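Local coordinates for protein trilobed Protease (Pyrococcus furiosus, PDB 2GOP) that is a hydrolase, probably degrading peptides, whose seven-bladed beta-propeller domain with open Velcro topology may govern how substrates reach the catalytic part, at residues A[16-21]-A[28-33]; A[323-328]-A[337-342]; A[41-46]-A[60-65]. All blocks are in the same frame, centred on the assembly; numbering follows the deposited sequence.

Contact 1. Residues A[16-21]-A[28-33]; sequences YLSDPR and AYVLTK
Residues 16-21 and 28-33 pair as the antiparallel hairpin that starts the first propeller blade, with Tyr16 facing Thr32, Ser18 facing Val30 and Arg21 facing Ala28 as hydrogen-bonded pairs. Tyr16 N reaches Thr32 O at 2.8 Å and the return bond, Thr32 N to Tyr16 O, is equally short. Between Ser18 and Arg21 the register slips by one residue, which defines a beta bulge: Asp19 and Pro20 both lie opposite Tyr29, and Asp19 takes up a left-handed backbone conformation (phi 57°, psi 65°). On one face Leu17 sets CD1 3.6 Å from Leu31 CD1, while its CG lies 3.9 Å from Tyr29 CD2. On the other, Ser18 OG packs 3.4 Å from Val30 CB, and a water bridges Ser18 OG, Tyr16 O and Thr32 OG1, the last also hydrogen-bonded to Asn43 OD1. Arg21 bends back at chi2 (-81°) and grips Asp19 OD1 side-on, with NE at 3.1 Å and NH2 at 3.2 Å, the oxygen lying in the guanidinium plane; Asp19 OD2 is salt-bridged to Arg65. A leucine in place of Arg21 would probably leave Asp19 OD1 without these two donors and its carboxylate freer to turn. Strand 40-49 continues the sheet beyond 28-33, strand 62-66 covers Val30 and Asp19, strand 313-318 packs on Leu17 and Pro20, and Pro194 of the second subunit touches Ser18 and Thr32.

Contact 2. Residues A[323-328]-A[337-342]; sequences LRELFT and TDYNDP
Glu325, its chain bent at chi2, places its carboxylate in the turn formed by Thr337 to Asp341, and the contact is carried chiefly by hydrogen bonds. Among the side-chain bonds, Thr337 OG1 donates to the anti lone pair of Glu325 OE1 at 2.6 Å and accepts from Leu326 N at 2.8 Å, the latter bond nearly straight (173°). With OG1 between the backbone N and the carbonyl carbon of Thr337 (chi1 66°), the hydroxyl faces the strand and can serve both partners. Two backbone amides of the turn complete the grip. Asn340 N meets the syn lone pair of Glu325 OE2 at 3.2 Å, and Tyr339 N approaches OE1 at 3.2 Å from the syn side, 32° out of the carboxylate plane. With both oxygens engaged, the carboxylate can hardly rotate; Asn340 ND2 adds a weak bond to OE2, while Asn340 OD1 accepts a hydrogen bond from Ala15 N. Charge is less favourable: Asp341 OD1 lies 4.8 Å from Glu325 OE2, which might raise the affinity of either acid for a proton, although the donors around Glu325 would probably offset this. Van der Waals contact is slight: Leu326 CB is 3.7 Å from Thr337 CG2, and Leu323 CB lies 4.0 Å from the amide nitrogen ND2 of Asn340. One water links Leu323 N to Asp341 OD1. The backbone of Tyr339 and Asn340 has type I turn geometry, closed by a weak bond from Asp341 N to Asp338 O. A buried acid binding successive turn amides thus fixes the tail leaving strand 333-335, in a last blade built wholly from the C-terminal part of the chain, as the open Velcro topology requires.

Contact 3. Residues A[41-46]-A[60-65]; sequences YENTIV and NATMPR
This is an interface between consecutive propeller blades: Asn43 and Ile45, on the third strand of the first blade, meet Ala61, Thr62 and Pro64, where the chain enters the innermost strand of the second. The two strands run almost parallel, 6° apart, but their axes come no nearer than 7.5 Å, so side chains rather than a ladder of sheet bonds join them. Ala61 N donates to Asn43 O at 3.1 Å, the donor 54° above the carbonyl plane. Ile45, extended at chi2 (172°), reaches across with CD1 to lie 3.7 Å from Ala61 CB and 3.7 Å from Pro64 CB. Beside it, Thr62 CG2 lies 3.4 Å from Asn43 ND2, the amide oxygen of Asn43 being taken by Thr32. Ala61 O is buried without a polar partner, with Asn43 CB 3.4 Å away. Two waters lie at the entry: one molecule donates to Asn60 OD1 and accepts from Asn43 N, and a second accepts from Asn60 N beside Thr44 OG1. Strand 72-79 lines Ile45 and Ala61 through Phe75, strand 55-59 flanks Ile45 through Ile58, and strand 26-35 presents Val30 to both Asn43 and Pro64.

How the contacts relate
Contact 1 sits between the other two, its centre about 7 Å from that of contact 3 and about 10 Å from that of contact 2, whose own centres are about 17 Å apart. Toward 41-46, Thr32 OG1 lies 2.6 Å from Asn43 OD1 in a probable hydrogen bond. Toward the last blade, Tyr29 OH lies 2.6 Å from Tyr339 OH and Leu17 O 2.8 Å from Arg324 NE, both probable hydrogen bonds. First and last blades therefore meet through bonds made by side chains, one of them to a backbone carbonyl, without a shared sheet, consistent with an open Velcro. Asp19-Pro20 in contact 1 and Met63-Pro64 in contact 3 repeat one pattern: a left-handed residue before a proline on an innermost strand.

Contact 1. Residues A[16-21]-A[28-33]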
loop_
_atom_site.group_PDB
_atom_site.type_symbol
_atom_site.label_atom_id
_atom_site.label_comp_id
_atom_site.label_asym_id
_atom_site.label_seq_id
_atom_site.Cartn_x
_atom_site.Cartn_y
_atom_site.Cartn_z
ATOM N N TYR A 16 1.074 -14.848 -20.265
ATOM C CA TYR A 16 1.005 -13.682 -19.393
ATOM C C TYR A 16 2.389 -13.062 -19.243
ATOM O O TYR A 16 3.288 -13.669 -18.663
ATOM C CB TYR A 16 0.432 -14.075 -18.030
ATOM C CG TYR A 16 -0.988 -14.584 -18.105
ATOM C CD1 TYR A 16 -2.063 -13.700 -18.175
ATOM C CD2 TYR A 16 -1.260 -15.949 -18.125
ATOM C CE1 TYR A 16 -3.378 -14.166 -18.257
ATOM C CE2 TYR A 16 -2.565 -16.424 -18.214
ATOM C CZ TYR A 16 -3.621 -15.529 -18.280
ATOM O OH TYR A 16 -4.919 -16.000 -18.351
ATOM N N LEU A 17 2.537 -11.843 -19.763
ATOM C CA LEU A 17 3.818 -11.148 -19.801
ATOM C C LEU A 17 3.968 -10.197 -18.616
ATOM O O LEU A 17 3.029 -9.494 -18.260
ATOM C CB LEU A 17 3.960 -10.344 -21.094
ATOM C CG LEU A 17 4.522 -11.082 -22.317
ATOM C CD1 LEU A 17 3.714 -12.305 -22.674
ATOM C CD2 LEU A 17 4.591 -10.131 -23.475
ATOM N N SER A 18 5.164 -10.149 -18.040
ATOM C CA SER A 18 5.423 -9.232 -16.936
ATOM C C SER A 18 6.867 -8.772 -16.935
ATOM O O SER A 18 7.726 -9.379 -17.567
ATOM C CB SER A 18 5.075 -9.879 -15.586
ATOM O OG SER A 18 5.776 -11.095 -15.384
ATOM N N ASP A 19 7.102 -7.665 -16.240
ATOM C CA ASP A 19 8.440 -7.183 -15.930
ATOM C C ASP A 19 9.328 -6.939 -17.159
ATOM O O ASP A 19 10.395 -7.576 -17.313
ATOM C CB ASP A 19 9.118 -8.149 -14.960
ATOM C CG ASP A 19 10.232 -7.494 -14.161
ATOM O OD1 ASP A 19 10.473 -6.275 -14.344
ATOM O OD2 ASP A 19 10.863 -8.207 -13.348
ATOM N N PRO A 20 8.935 -5.970 -18.003
ATOM C CA PRO A 20 9.721 -5.647 -19.209
ATOM C C PRO A 20 11.014 -4.930 -18.852
ATOM O O PRO A 20 11.035 -4.079 -17.968
ATOM C CB PRO A 20 8.807 -4.707 -19.987
ATOM C CG PRO A 20 7.973 -4.052 -18.942
ATOM C CD PRO A 20 7.764 -5.090 -17.863
ATOM N N ARG A 21 12.083 -5.290 -19.549
ATOM C CA ARG A 21 13.398 -4.754 -19.297
ATOM C C ARG A 21 14.113 -4.504 -20.606
ATOM O O ARG A 21 13.892 -5.213 -21.595
ATOM C CB ARG A 21 14.218 -5.755 -18.483
ATOM C CG ARG A 21 13.651 -6.026 -17.102
ATOM C CD ARG A 21 14.039 -4.938 -16.159
ATOM N NE ARG A 21 13.108 -4.839 -15.048
ATOM C CZ ARG A 21 13.313 -4.099 -13.965
ATOM N NH1 ARG A 21 14.421 -3.372 -13.838
ATOM N NH2 ARG A 21 12.402 -4.096 -12.999
ATOM N N ALA A 28 14.135 -7.916 -22.435
ATOM C CA ALA A 28 13.754 -9.153 -21.764
ATOM C C ALA A 28 12.458 -8.957 -20.999
ATOM O O ALA A 28 12.062 -7.825 -20.677
ATOM C CB ALA A 28 14.854 -9.640 -20.817
ATOM N N TYR A 29 11.807 -10.079 -20.716
ATOM C CA TYR A 29 10.547 -10.090 -19.993
ATOM C C TYR A 29 10.253 -11.487 -19.491
ATOM O O TYR A 29 10.889 -12.459 -19.909
ATOM C CB TYR A 29 9.396 -9.601 -20.887
ATOM C CG TYR A 29 9.264 -10.342 -22.188
ATOM C CD1 TYR A 29 10.030 -9.981 -23.293
ATOM C CD2 TYR A 29 8.372 -11.412 -22.323
ATOM C CE1 TYR A 29 9.913 -10.643 -24.484
ATOM C CE2 TYR A 29 8.253 -12.090 -23.520
ATOM C CZ TYR A 29 9.026 -11.699 -24.596
ATOM O OH TYR A 29 8.917 -12.356 -25.796
ATOM N N VAL A 30 9.270 -11.579 -18.600
ATOM C CA VAL A 30 8.816 -12.858 -18.092
ATOM C C VAL A 30 7.558 -13.276 -18.871
ATOM O O VAL A 30 6.605 -12.501 -19.005
ATOM C CB VAL A 30 8.527 -12.805 -16.566
ATOM C CG1 VAL A 30 8.051 -14.150 -16.072
ATOM C CG2 VAL A 30 9.771 -12.374 -15.805
ATOM N N LEU A 31 7.602 -14.494 -19.410
ATOM C CA LEU A 31 6.471 -15.125 -20.076
ATOM C C LEU A 31 5.954 -16.201 -19.127
ATOM O O LEU A 31 6.710 -17.101 -18.753
ATOM C CB LEU A 31 6.923 -15.763 -21.403
ATOM C CG LEU A 31 5.902 -16.561 -22.227
ATOM C CD1 LEU A 31 4.663 -15.751 -22.511
ATOM C CD2 LEU A 31 6.520 -17.054 -23.532
ATOM N N THR A 32 4.691 -16.087 -18.712
ATOM C CA THR A 32 4.079 -17.074 -17.822
ATOM C C THR A 32 2.950 -17.797 -18.554
ATOM O O THR A 32 2.128 -17.173 -19.228
ATOM C CB THR A 32 3.535 -16.441 -16.510
ATOM O OG1 THR A 32 4.591 -15.767 -15.808
ATOM C CG2 THR A 32 2.930 -17.520 -15.606
ATOM N N LYS A 33 2.899 -19.116 -18.394
ATOM C CA LYS A 33 2.062 -19.949 -19.242
ATOM C C LYS A 33 1.774 -21.265 -18.537
ATOM O O LYS A 33 2.597 -21.753 -17.756
ATOM C CB LYS A 33 2.807 -20.203 -20.555
ATOM C CG LYS A 33 1.951 -20.512 -21.759
ATOM C CD LYS A 33 2.737 -20.271 -23.052
ATOM C CE LYS A 33 4.093 -20.993 -23.067
ATOM N NZ LYS A 33 4.735 -20.963 -24.412
HETATM O O HOH W 1 4.209 -13.146 -16.274
#

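Contact 2. Residues A[323-328]-A[337-342]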
loop_
_atom_site.group_PDB
_atom_site.type_symbol
_atom_site.label_atom_id
_atom_site.label_comp_id
_atom_site.label_asym_id
_atom_site.label_seq_id
_atom_site.Cartn_x
_atom_site.Cartn_y
_atom_site.Cartn_z
ATOM N N LEU A 323 -4.862 -8.862 -24.030
ATOM C CA LEU A 323 -3.918 -8.994 -22.934
ATOM C C LEU A 323 -2.633 -8.259 -23.288
ATOM O O LEU A 323 -2.309 -8.070 -24.458
ATOM C CB LEU A 323 -3.600 -10.468 -22.645
ATOM C CG LEU A 323 -4.559 -11.235 -21.736
ATOM C CD1 LEU A 323 -4.161 -12.704 -21.693
ATOM C CD2 LEU A 323 -4.565 -10.621 -20.339
ATOM N N ARG A 324 -1.910 -7.836 -22.266
ATOM C CA ARG A 324 -0.644 -7.144 -22.461
ATOM C C ARG A 324 0.316 -7.889 -23.395
ATOM O O ARG A 324 0.456 -9.112 -23.322
ATOM C CB ARG A 324 0.035 -6.861 -21.120
ATOM C CG ARG A 324 0.279 -8.089 -20.261
ATOM C CD ARG A 324 0.295 -7.749 -18.784
ATOM N NE ARG A 324 0.340 -8.952 -17.953
ATOM C CZ ARG A 324 -0.719 -9.641 -17.531
ATOM N NH1 ARG A 324 -1.955 -9.280 -17.845
ATOM N NH2 ARG A 324 -0.534 -10.710 -16.774
ATOM N N GLU A 325 0.942 -7.118 -24.282
ATOM C CA GLU A 325 2.039 -7.571 -25.136
ATOM C C GLU A 325 3.183 -6.552 -25.012
ATOM O O GLU A 325 2.993 -5.461 -24.473
ATOM C CB GLU A 325 1.588 -7.658 -26.593
ATOM C CG GLU A 325 0.471 -8.675 -26.880
ATOM C CD GLU A 325 0.941 -10.128 -26.902
ATOM O OE1 GLU A 325 2.165 -10.385 -26.901
ATOM O OE2 GLU A 325 0.066 -11.022 -26.924
ATOM N N LEU A 326 4.354 -6.905 -25.522
ATOM C CA LEU A 326 5.524 -6.040 -25.453
ATOM C C LEU A 326 5.590 -5.108 -26.655
ATOM O O LEU A 326 5.348 -5.514 -27.800
ATOM C CB LEU A 326 6.802 -6.879 -25.388
ATOM C CG LEU A 326 8.056 -6.196 -24.833
ATOM C CD1 LEU A 326 7.974 -6.054 -23.339
ATOM C CD2 LEU A 326 9.292 -6.986 -25.219
ATOM N N PHE A 327 5.933 -3.855 -26.378
ATOM C CA PHE A 327 6.077 -2.820 -27.397
ATOM C C PHE A 327 7.365 -2.066 -27.131
ATOM O O PHE A 327 7.800 -1.972 -25.985
ATOM C CB PHE A 327 4.910 -1.825 -27.324
ATOM C CG PHE A 327 3.571 -2.402 -27.711
ATOM C CD1 PHE A 327 2.834 -3.149 -26.805
ATOM C CD2 PHE A 327 3.038 -2.172 -28.970
ATOM C CE1 PHE A 327 1.597 -3.674 -27.154
ATOM C CE2 PHE A 327 1.795 -2.692 -29.329
ATOM C CZ PHE A 327 1.077 -3.439 -28.425
ATOM N N THR A 328 7.969 -1.521 -28.184
ATOM C CA THR A 328 9.076 -0.579 -28.025
ATOM C C THR A 328 8.674 0.795 -28.545
ATOM O O THR A 328 7.685 0.948 -29.260
ATOM C CB THR A 328 10.385 -1.033 -28.737
ATOM O OG1 THR A 328 10.137 -1.276 -30.125
ATOM C CG2 THR A 328 10.965 -2.298 -28.086
ATOM N N THR A 337 5.777 -8.479 -29.502
ATOM C CA THR A 337 5.207 -9.799 -29.221
ATOM C C THR A 337 3.750 -9.869 -29.668
ATOM O O THR A 337 3.061 -8.855 -29.737
ATOM C CB THR A 337 5.304 -10.179 -27.716
ATOM O OG1 THR A 337 4.489 -9.300 -26.933
ATOM C CG2 THR A 337 6.735 -10.108 -27.218
ATOM N N ASP A 338 3.297 -11.080 -29.982
ATOM C CA ASP A 338 1.894 -11.321 -30.326
ATOM C C ASP A 338 1.470 -12.716 -29.867
ATOM O O ASP A 338 0.763 -13.430 -30.570
ATOM C CB ASP A 338 1.667 -11.122 -31.828
ATOM C CG ASP A 338 2.533 -12.040 -32.693
ATOM O OD1 ASP A 338 3.386 -12.771 -32.156
ATOM O OD2 ASP A 338 2.354 -12.029 -33.925
ATOM N N TYR A 339 1.916 -13.089 -28.671
ATOM C CA TYR A 339 1.733 -14.447 -28.156
ATOM C C TYR A 339 0.277 -14.869 -28.214
ATOM O O TYR A 339 -0.051 -15.968 -28.668
ATOM C CB TYR A 339 2.243 -14.538 -26.714
ATOM C CG TYR A 339 3.751 -14.586 -26.604
ATOM C CD1 TYR A 339 4.451 -15.752 -26.922
ATOM C CD2 TYR A 339 4.478 -13.479 -26.178
ATOM C CE1 TYR A 339 5.839 -15.812 -26.822
ATOM C CE2 TYR A 339 5.860 -13.528 -26.082
ATOM C CZ TYR A 339 6.537 -14.697 -26.402
ATOM O OH TYR A 339 7.907 -14.750 -26.300
ATOM N N ASN A 340 -0.603 -13.982 -27.780
ATOM C CA ASN A 340 -2.014 -14.326 -27.631
ATOM C C ASN A 340 -2.873 -14.157 -28.874
ATOM O O ASN A 340 -3.993 -14.666 -28.920
ATOM C CB ASN A 340 -2.589 -13.549 -26.455
ATOM C CG ASN A 340 -1.995 -14.001 -25.164
ATOM O OD1 ASN A 340 -2.171 -15.155 -24.776
ATOM N ND2 ASN A 340 -1.241 -13.127 -24.509
ATOM N N ASP A 341 -2.352 -13.458 -29.881
ATOM C CA ASP A 341 -3.046 -13.338 -31.172
ATOM C C ASP A 341 -2.046 -13.499 -32.323
ATOM O O ASP A 341 -1.837 -12.585 -33.122
ATOM C CB ASP A 341 -3.786 -12.001 -31.241
ATOM C CG ASP A 341 -4.720 -11.797 -30.058
ATOM O OD1 ASP A 341 -4.229 -11.370 -28.987
ATOM O OD2 ASP A 341 -5.935 -12.068 -30.191
ATOM N N PRO A 342 -1.428 -14.685 -32.410
ATOM C CA PRO A 342 -0.245 -14.882 -33.246
ATOM C C PRO A 342 -0.532 -14.876 -34.749
ATOM O O PRO A 342 0.381 -14.653 -35.542
ATOM C CB PRO A 342 0.264 -16.251 -32.793
ATOM C CG PRO A 342 -0.971 -16.972 -32.368
ATOM C CD PRO A 342 -1.846 -15.933 -31.746
HETATM O O HOH W 2 -5.212 -11.441 -25.849
#

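Contact 3. Residues A[41-46]-A[60-65]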
loop_
_atom_site.group_PDB
_atom_site.type_symbol
_atom_site.label_atom_id
_atom_site.label_comp_id
_atom_site.label_asym_id
_atom_site.label_seq_id
_atom_site.Cartn_x
_atom_site.Cartn_y
_atom_site.Cartn_z
ATOM N N TYR A 41 1.317 -23.402 -13.809
ATOM C CA TYR A 41 1.901 -22.269 -14.528
ATOM C C TYR A 41 3.412 -22.261 -14.352
ATOM O O TYR A 41 3.915 -22.609 -13.291
ATOM C CB TYR A 41 1.295 -20.950 -14.049
ATOM C CG TYR A 41 -0.168 -20.820 -14.391
ATOM C CD1 TYR A 41 -0.571 -20.369 -15.645
ATOM C CD2 TYR A 41 -1.148 -21.168 -13.469
ATOM C CE1 TYR A 41 -1.922 -20.260 -15.972
ATOM C CE2 TYR A 41 -2.501 -21.059 -13.782
ATOM C CZ TYR A 41 -2.879 -20.604 -15.034
ATOM O OH TYR A 41 -4.215 -20.495 -15.339
ATOM N N GLU A 42 4.131 -21.872 -15.403
ATOM C CA GLU A 42 5.591 -21.787 -15.356
ATOM C C GLU A 42 6.080 -20.431 -15.862
ATOM O O GLU A 42 5.559 -19.916 -16.842
ATOM C CB GLU A 42 6.213 -22.929 -16.169
ATOM C CG GLU A 42 6.272 -24.237 -15.377
ATOM C CD GLU A 42 6.288 -25.480 -16.236
ATOM O OE1 GLU A 42 6.789 -25.430 -17.381
ATOM O OE2 GLU A 42 5.794 -26.522 -15.752
ATOM N N ASN A 43 7.076 -19.869 -15.178
ATOM C CA ASN A 43 7.672 -18.589 -15.555
ATOM C C ASN A 43 8.954 -18.825 -16.342
ATOM O O ASN A 43 9.810 -19.610 -15.928
ATOM C CB ASN A 43 8.001 -17.755 -14.318
ATOM C CG ASN A 43 6.804 -17.546 -13.417
ATOM O OD1 ASN A 43 5.714 -17.188 -13.875
ATOM N ND2 ASN A 43 6.999 -17.765 -12.123
ATOM N N THR A 44 9.070 -18.140 -17.476
ATOM C CA THR A 44 10.250 -18.201 -18.321
ATOM C C THR A 44 10.693 -16.783 -18.623
ATOM O O THR A 44 9.861 -15.941 -18.970
ATOM C CB THR A 44 9.951 -18.887 -19.681
ATOM O OG1 THR A 44 9.406 -20.192 -19.460
ATOM C CG2 THR A 44 11.224 -18.991 -20.533
ATOM N N ILE A 45 11.992 -16.514 -18.475
ATOM C CA ILE A 45 12.558 -15.258 -18.958
ATOM C C ILE A 45 12.854 -15.403 -20.451
ATOM O O ILE A 45 13.469 -16.382 -20.875
ATOM C CB ILE A 45 13.848 -14.871 -18.207
ATOM C CG1 ILE A 45 13.519 -14.392 -16.794
ATOM C CG2 ILE A 45 14.632 -13.804 -18.983
ATOM C CD1 ILE A 45 14.734 -14.174 -15.914
ATOM N N VAL A 46 12.384 -14.442 -21.243
ATOM C CA VAL A 46 12.742 -14.360 -22.654
ATOM C C VAL A 46 13.667 -13.161 -22.849
ATOM O O VAL A 46 13.414 -12.075 -22.312
ATOM C CB VAL A 46 11.499 -14.207 -23.542
ATOM C CG1 VAL A 46 11.898 -14.111 -25.013
ATOM C CG2 VAL A 46 10.527 -15.365 -23.302
ATOM N N ASN A 60 12.058 -21.305 -15.641
ATOM C CA ASN A 60 11.825 -21.314 -14.205
ATOM C C ASN A 60 12.456 -20.101 -13.517
ATOM O O ASN A 60 13.184 -20.236 -12.537
ATOM C CB ASN A 60 12.351 -22.634 -13.610
ATOM C CG ASN A 60 12.017 -22.798 -12.135
ATOM O OD1 ASN A 60 11.109 -22.148 -11.607
ATOM N ND2 ASN A 60 12.759 -23.675 -11.461
ATOM N N ALA A 61 12.154 -18.915 -14.029
ATOM C CA ALA A 61 12.814 -17.694 -13.581
ATOM C C ALA A 61 11.916 -16.468 -13.725
ATOM O O ALA A 61 11.082 -16.404 -14.629
ATOM C CB ALA A 61 14.091 -17.486 -14.379
ATOM N N THR A 62 12.094 -15.511 -12.812
ATOM C CA THR A 62 11.473 -14.185 -12.889
ATOM C C THR A 62 12.537 -13.129 -12.499
ATOM O O THR A 62 13.692 -13.469 -12.275
ATOM C CB THR A 62 10.266 -14.081 -11.914
ATOM O OG1 THR A 62 10.723 -14.245 -10.568
ATOM C CG2 THR A 62 9.196 -15.151 -12.221
ATOM N N MET A 63 12.141 -11.862 -12.403
ATOM C CA MET A 63 13.048 -10.752 -12.063
ATOM C C MET A 63 14.249 -10.615 -13.008
ATOM O O MET A 63 15.388 -10.525 -12.548
ATOM C CB MET A 63 13.551 -10.858 -10.621
ATOM C CG MET A 63 12.483 -10.811 -9.546
ATOM S SD MET A 63 13.175 -10.376 -7.928
ATOM C CE MET A 63 13.491 -8.633 -8.140
ATOM N N PRO A 64 14.003 -10.594 -14.329
ATOM C CA PRO A 64 15.107 -10.424 -15.276
ATOM C C PRO A 64 15.757 -9.055 -15.138
ATOM O O PRO A 64 15.058 -8.040 -15.127
ATOM C CB PRO A 64 14.422 -10.545 -16.636
ATOM C CG PRO A 64 13.013 -10.141 -16.384
ATOM C CD PRO A 64 12.709 -10.714 -15.023
ATOM N N ARG A 65 17.079 -9.036 -15.002
ATOM C CA ARG A 65 17.832 -7.789 -14.912
ATOM C C ARG A 65 19.024 -7.907 -15.841
ATOM O O ARG A 65 19.948 -8.680 -15.584
ATOM C CB ARG A 65 18.285 -7.522 -13.464
ATOM C CG ARG A 65 17.129 -7.450 -12.445
ATOM C CD ARG A 65 16.222 -6.250 -12.655
ATOM N NE ARG A 65 15.216 -6.117 -11.594
ATOM C CZ ARG A 65 13.984 -6.626 -11.615
ATOM N NH1 ARG A 65 13.520 -7.309 -12.657
ATOM N NH2 ARG A 65 13.186 -6.430 -10.576
HETATM O O HOH W 3 8.249 -21.714 -13.022
HETATM O O HOH W 4 10.304 -22.407 -17.551
#